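Local coordinates for maltose/maltodextrin-binding protein (Thermus thermophilus, PDB 2GH9) that binds maltotriose and probably serves as the periplasmic receptor that captures maltodextrins for uptake into the cell, at residues G161-F166 and E193-F198; E113-I118 and N260-F265. One frame throughout, in Å; residues are numbered along the deposited sequence.

Interaction 1: G161-F166 and E193-F198; sequences GFFKAF and EKALQF
Phe166 and Phe163 reach across from one helix to Ala195 on the other, where the axes of the two short segments pass 8.7 Å apart, with their N-to-C directions 130° apart. The fit is tightest where Ala195 CB sits above the centre of the Phe163 ring, 3.4 Å from its centroid, a CH-pi contact almost on the ring normal. Farther along, Phe198 and Phe162 form a T-shaped pair: CE2 of Phe198 drops onto the middle of the Phe162 face, with the planes at 73°. A chi1 of 169° sets CG of Phe198 anti to its backbone N, and from there the ring reaches Phe162. Phe166 packs on the other side of Ala195 from Phe163, its CE2 3.7 Å from Phe198 CB, while Lys194 CB covers one of its faces. An alanine in place of Phe166 would probably open a gap beside Lys194 CB and Phe198 CB and leave the Phe198 side chain less firmly held. The solvent side is looser: beyond CB the extended Lys194 chain leads away, and a water links its NZ to Phe166 O. Helices packed in this way belong to the helical layer flanking the sheet in a periplasmic binding protein lobe.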
loop_
_atom_site.group_PDB
_atom_site.type_symbol
_atom_site.label_atom_id
_atom_site.label_comp_id
_atom_site.label_asym_id
_atom_site.label_seq_id
_atom_site.Cartn_x
_atom_site.Cartn_y
_atom_site.Cartn_z
ATOM N N GLY A 161 -5.181 -5.460 8.579
ATOM C CA GLY A 161 -4.922 -5.149 9.978
ATOM C C GLY A 161 -5.895 -5.780 10.953
ATOM O O GLY A 161 -5.518 -6.168 12.056
ATOM N N PHE A 162 -7.143 -5.885 10.539
ATOM C CA PHE A 162 -8.152 -6.609 11.315
ATOM C C PHE A 162 -7.873 -8.128 11.295
ATOM O O PHE A 162 -8.036 -8.807 12.301
ATOM C CB PHE A 162 -9.555 -6.312 10.777
ATOM C CG PHE A 162 -9.866 -4.854 10.677
ATOM C CD1 PHE A 162 -9.500 -3.982 11.689
ATOM C CD2 PHE A 162 -10.560 -4.352 9.572
ATOM C CE1 PHE A 162 -9.778 -2.621 11.601
ATOM C CE2 PHE A 162 -10.853 -3.012 9.479
ATOM C CZ PHE A 162 -10.451 -2.131 10.492
ATOM N N PHE A 163 -7.422 -8.650 10.166
ATOM C CA PHE A 163 -7.035 -10.061 10.096
ATOM C C PHE A 163 -5.841 -10.374 11.025
ATOM O O PHE A 163 -5.837 -11.397 11.716
ATOM C CB PHE A 163 -6.769 -10.508 8.644
ATOM C CG PHE A 163 -8.023 -10.827 7.856
ATOM C CD1 PHE A 163 -8.359 -12.149 7.546
ATOM C CD2 PHE A 163 -8.840 -9.808 7.386
ATOM C CE1 PHE A 163 -9.502 -12.448 6.792
ATOM C CE2 PHE A 163 -9.994 -10.098 6.635
ATOM C CZ PHE A 163 -10.309 -11.437 6.335
ATOM N N LYS A 164 -4.867 -9.466 11.060
ATOM C CA LYS A 164 -3.726 -9.539 11.978
ATOM C C LYS A 164 -4.153 -9.466 13.455
ATOM O O LYS A 164 -3.754 -10.319 14.262
ATOM C CB LYS A 164 -2.701 -8.442 11.644
ATOM C CG LYS A 164 -1.416 -8.512 12.474
ATOM C CD LYS A 164 -0.273 -7.759 11.808
ATOM C CE LYS A 164 1.037 -7.989 12.536
ATOM N NZ LYS A 164 1.431 -9.402 12.465
ATOM N N ALA A 165 -4.986 -8.493 13.802
ATOM C CA ALA A 165 -5.527 -8.415 15.154
ATOM C C ALA A 165 -6.146 -9.769 15.600
ATOM O O ALA A 165 -5.859 -10.270 16.690
ATOM C CB ALA A 165 -6.555 -7.287 15.264
ATOM N N PHE A 166 -6.967 -10.370 14.741
ATOM C CA PHE A 166 -7.670 -11.611 15.083
ATOM C C PHE A 166 -6.817 -12.883 14.989
ATOM O O PHE A 166 -7.271 -13.952 15.397
ATOM C CB PHE A 166 -8.948 -11.761 14.254
ATOM C CG PHE A 166 -10.064 -10.863 14.699
ATOM C CD1 PHE A 166 -10.745 -11.118 15.895
ATOM C CD2 PHE A 166 -10.452 -9.785 13.936
ATOM C CE1 PHE A 166 -11.768 -10.307 16.314
ATOM C CE2 PHE A 166 -11.490 -8.978 14.344
ATOM C CZ PHE A 166 -12.146 -9.242 15.556
ATOM N N GLU A 193 -12.963 -15.955 9.867
ATOM C CA GLU A 193 -14.362 -15.825 10.284
ATOM C C GLU A 193 -14.555 -14.627 11.226
ATOM O O GLU A 193 -15.487 -13.841 11.062
ATOM C CB GLU A 193 -14.826 -17.116 10.960
ATOM C CG GLU A 193 -14.887 -18.313 10.017
ATOM C CD GLU A 193 -15.114 -19.654 10.755
ATOM O OE1 GLU A 193 -15.787 -19.647 11.801
ATOM O OE2 GLU A 193 -14.607 -20.705 10.281
ATOM N N LYS A 194 -13.659 -14.471 12.196
ATOM C CA LYS A 194 -13.771 -13.356 13.144
ATOM C C LYS A 194 -13.503 -11.995 12.483
ATOM O O LYS A 194 -14.177 -11.008 12.795
ATOM C CB LYS A 194 -12.849 -13.563 14.335
ATOM C CG LYS A 194 -13.215 -14.758 15.231
ATOM C CD LYS A 194 -11.979 -15.263 15.978
ATOM C CE LYS A 194 -12.272 -16.395 16.939
ATOM N NZ LYS A 194 -11.031 -17.153 17.315
ATOM N N ALA A 195 -12.512 -11.942 11.586
ATOM C CA ALA A 195 -12.222 -10.725 10.842
ATOM C C ALA A 195 -13.428 -10.316 10.023
ATOM O O ALA A 195 -13.848 -9.163 10.066
ATOM C CB ALA A 195 -11.010 -10.905 9.930
ATOM N N LEU A 196 -13.993 -11.264 9.281
ATOM C CA LEU A 196 -15.132 -10.958 8.406
ATOM C C LEU A 196 -16.396 -10.545 9.171
ATOM O O LEU A 196 -17.142 -9.679 8.704
ATOM C CB LEU A 196 -15.461 -12.140 7.497
ATOM C CG LEU A 196 -14.474 -12.472 6.382
ATOM C CD1 LEU A 196 -15.102 -13.550 5.468
ATOM C CD2 LEU A 196 -14.108 -11.209 5.607
ATOM N N GLN A 197 -16.627 -11.144 10.335
ATOM C CA GLN A 197 -17.743 -10.704 11.211
ATOM C C GLN A 197 -17.563 -9.267 11.742
ATOM O O GLN A 197 -18.492 -8.455 11.717
ATOM C CB GLN A 197 -17.902 -11.677 12.380
ATOM C CG GLN A 197 -19.219 -11.511 13.153
ATOM C CD GLN A 197 -20.458 -11.593 12.250
ATOM O OE1 GLN A 197 -20.701 -12.608 11.602
ATOM N NE2 GLN A 197 -21.216 -10.519 12.189
ATOM N N PHE A 198 -16.363 -8.936 12.207
ATOM C CA PHE A 198 -16.078 -7.551 12.599
ATOM C C PHE A 198 -16.287 -6.569 11.433
ATOM O O PHE A 198 -16.881 -5.480 11.613
ATOM C CB PHE A 198 -14.655 -7.406 13.153
ATOM C CG PHE A 198 -14.238 -5.981 13.317
ATOM C CD1 PHE A 198 -14.826 -5.201 14.284
ATOM C CD2 PHE A 198 -13.299 -5.407 12.475
ATOM C CE1 PHE A 198 -14.496 -3.872 14.421
ATOM C CE2 PHE A 198 -12.965 -4.071 12.603
ATOM C CZ PHE A 198 -13.553 -3.306 13.585
HETATM O O HOH W 1 -8.484 -16.331 15.915
#

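Interaction 2: E113-I118 and N260-F265; sequences ESVALI and NPWGPF. With GLC (alpha-D-glucopyranose), chain B.
The indole of Trp262 meets Val115 edge-on: Val115 O lies close to the ring plane, 3.5 Å from CH2, while one face carries Pro264 CD of its own segment, displaced toward the rim. Val115 CG2, placed by chi1 between the backbone N and the carbonyl carbon, fits against both rings, touching Pro264 CB at 3.8 Å and, less closely, Trp262 CZ2. The same Val115 O accepts a hydrogen bond from Ser114 OG (2.9 Å), which stands 42° out of the carbonyl plane. Ser114 CB in turn presses on Phe265 O at 3.3 Å. That carbonyl accepts a hydrogen bond from a water, which accepts one from Val115 N, so a single water joins the two backbones where no direct bond does. At the far end Glu113 extends into the pocket, its OE2 accepting a hydrogen bond from the O2 hydroxyl of a glucose unit at 2.7 Å. Gln269 NE2 also binds OE2, and Arg305 pairs with OE1, so both carboxylate oxygens are engaged, and the arginine would probably favour the ionised form. Two segments passing in nearly opposite directions between the two sheets are consistent with the interdomain hinge of the periplasmic binding protein fold, here bordering the sugar site.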
loop_
_atom_site.group_PDB
_atom_site.type_symbol
_atom_site.label_atom_id
_atom_site.label_comp_id
_atom_site.label_asym_id
_atom_site.label_seq_id
_atom_site.Cartn_x
_atom_site.Cartn_y
_atom_site.Cartn_z
ATOM N N GLU A 113 5.148 2.654 3.181
ATOM C CA GLU A 113 3.798 3.119 3.412
ATOM C C GLU A 113 2.998 2.062 4.144
ATOM O O GLU A 113 3.310 0.888 4.096
ATOM C CB GLU A 113 3.123 3.388 2.075
ATOM C CG GLU A 113 3.053 2.148 1.169
ATOM C CD GLU A 113 2.654 2.465 -0.242
ATOM O OE1 GLU A 113 2.691 3.650 -0.579
ATOM O OE2 GLU A 113 2.275 1.535 -1.013
ATOM N N SER A 114 1.927 2.509 4.782
ATOM C CA SER A 114 0.938 1.607 5.353
ATOM C C SER A 114 -0.331 2.400 5.521
ATOM O O SER A 114 -0.302 3.631 5.530
ATOM C CB SER A 114 1.410 1.066 6.720
ATOM O OG SER A 114 1.149 1.991 7.763
ATOM N N VAL A 115 -1.457 1.712 5.676
ATOM C CA VAL A 115 -2.648 2.396 6.148
ATOM C C VAL A 115 -2.523 2.738 7.627
ATOM O O VAL A 115 -1.713 2.172 8.379
ATOM C CB VAL A 115 -3.982 1.593 5.874
ATOM C CG1 VAL A 115 -4.183 1.432 4.369
ATOM C CG2 VAL A 115 -4.007 0.239 6.630
ATOM N N ALA A 116 -3.329 3.715 8.021
ATOM C CA ALA A 116 -3.406 4.188 9.391
ATOM C C ALA A 116 -4.726 4.962 9.579
ATOM O O ALA A 116 -5.428 5.283 8.616
ATOM C CB ALA A 116 -2.243 5.103 9.714
ATOM N N LEU A 117 -5.018 5.270 10.832
ATOM C CA LEU A 117 -6.128 6.115 11.184
ATOM C C LEU A 117 -5.686 7.559 10.940
ATOM O O LEU A 117 -4.851 8.104 11.670
ATOM C CB LEU A 117 -6.544 5.895 12.644
ATOM C CG LEU A 117 -7.682 6.820 13.098
ATOM C CD1 LEU A 117 -8.952 6.434 12.356
ATOM C CD2 LEU A 117 -7.855 6.767 14.594
ATOM N N ILE A 118 -6.237 8.148 9.880
ATOM C CA ILE A 118 -5.992 9.532 9.549
ATOM C C ILE A 118 -7.260 10.303 9.948
ATOM O O ILE A 118 -8.361 10.017 9.477
ATOM C CB ILE A 118 -5.647 9.723 8.075
ATOM C CG1 ILE A 118 -4.570 8.713 7.643
ATOM C CG2 ILE A 118 -5.169 11.180 7.811
ATOM C CD1 ILE A 118 -4.252 8.743 6.107
ATOM N N ASN A 260 -4.871 -9.993 19.389
ATOM C CA ASN A 260 -3.644 -9.261 19.084
ATOM C C ASN A 260 -3.912 -7.825 18.659
ATOM O O ASN A 260 -5.017 -7.516 18.183
ATOM C CB ASN A 260 -2.858 -10.004 18.009
ATOM C CG ASN A 260 -2.362 -11.347 18.493
ATOM O OD1 ASN A 260 -2.200 -11.553 19.699
ATOM N ND2 ASN A 260 -2.123 -12.259 17.576
ATOM N N PRO A 261 -2.916 -6.932 18.836
ATOM C CA PRO A 261 -3.136 -5.582 18.331
ATOM C C PRO A 261 -3.368 -5.475 16.810
ATOM O O PRO A 261 -2.903 -6.313 16.031
ATOM C CB PRO A 261 -1.870 -4.825 18.779
ATOM C CG PRO A 261 -1.381 -5.610 19.965
ATOM C CD PRO A 261 -1.620 -7.034 19.546
ATOM N N TRP A 262 -4.135 -4.470 16.408
ATOM C CA TRP A 262 -4.199 -4.083 15.016
ATOM C C TRP A 262 -2.767 -3.854 14.471
ATOM O O TRP A 262 -1.946 -3.227 15.128
ATOM C CB TRP A 262 -5.033 -2.831 14.834
ATOM C CG TRP A 262 -5.035 -2.303 13.413
ATOM C CD1 TRP A 262 -5.882 -2.670 12.407
ATOM C CD2 TRP A 262 -4.198 -1.266 12.866
ATOM N NE1 TRP A 262 -5.601 -1.971 11.271
ATOM C CE2 TRP A 262 -4.566 -1.110 11.512
ATOM C CE3 TRP A 262 -3.143 -0.489 13.375
ATOM C CZ2 TRP A 262 -3.947 -0.179 10.669
ATOM C CZ3 TRP A 262 -2.505 0.428 12.519
ATOM C CH2 TRP A 262 -2.921 0.583 11.196
ATOM N N GLY A 263 -2.496 -4.357 13.272
ATOM C CA GLY A 263 -1.241 -4.073 12.574
ATOM C C GLY A 263 -1.425 -4.202 11.071
ATOM O O GLY A 263 -1.852 -5.258 10.586
ATOM N N PRO A 264 -1.084 -3.151 10.317
ATOM C CA PRO A 264 -1.298 -3.162 8.860
ATOM C C PRO A 264 -0.166 -3.837 8.076
ATOM O O PRO A 264 0.896 -4.065 8.633
ATOM C CB PRO A 264 -1.317 -1.663 8.523
ATOM C CG PRO A 264 -0.278 -1.095 9.492
ATOM C CD PRO A 264 -0.467 -1.883 10.770
ATOM N N PHE A 265 -0.397 -4.107 6.785
ATOM C CA PHE A 265 0.686 -4.381 5.851
ATOM C C PHE A 265 1.627 -3.177 5.734
ATOM O O PHE A 265 1.188 -2.031 5.722
ATOM C CB PHE A 265 0.167 -4.681 4.436
ATOM C CG PHE A 265 -0.374 -6.078 4.228
ATOM C CD1 PHE A 265 0.370 -7.196 4.583
ATOM C CD2 PHE A 265 -1.599 -6.262 3.589
ATOM C CE1 PHE A 265 -0.100 -8.482 4.334
ATOM C CE2 PHE A 265 -2.078 -7.554 3.325
ATOM C CZ PHE A 265 -1.324 -8.665 3.710
HETATM C C1 GLC B . -2.498 1.577 -2.155
HETATM C C2 GLC B . -1.189 0.869 -1.856
HETATM C C3 GLC B . -1.157 -0.483 -2.604
HETATM C C4 GLC B . -2.391 -1.333 -2.351
HETATM C C5 GLC B . -3.655 -0.511 -2.588
HETATM C C6 GLC B . -4.906 -1.300 -2.181
HETATM O O2 GLC B . -0.092 1.672 -2.301
HETATM O O3 GLC B . 0.009 -1.199 -2.260
HETATM O O4 GLC B . -2.377 -2.487 -3.215
HETATM O O5 GLC B . -3.606 0.725 -1.840
HETATM O O6 GLC B . -6.064 -0.888 -2.911
HETATM O O HOH W 2 -1.068 -0.983 4.798
#

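In the fold
The two contacts lie on the same side of the protein's centre, their centres 13 Å apart, and along the chain interaction 1 is nested inside the long loop that interaction 2 closes. They also touch. Ala165 O and Asn260 N, 2.9 Å apart, probably share a hydrogen bond, and Trp262 CD1 packs 3.4 Å from Gly161 C, so the helix of interaction 1 rests against the crossing segment of interaction 2. Their relation to maltotriose differs: Glu113 binds one glucose directly and its side chain comes within about 4 Å of another, whereas the Phe163 side chain stays about 12 Å from a bound glucose. One contact thus borders the pocket, and the other lies farther from the sugar.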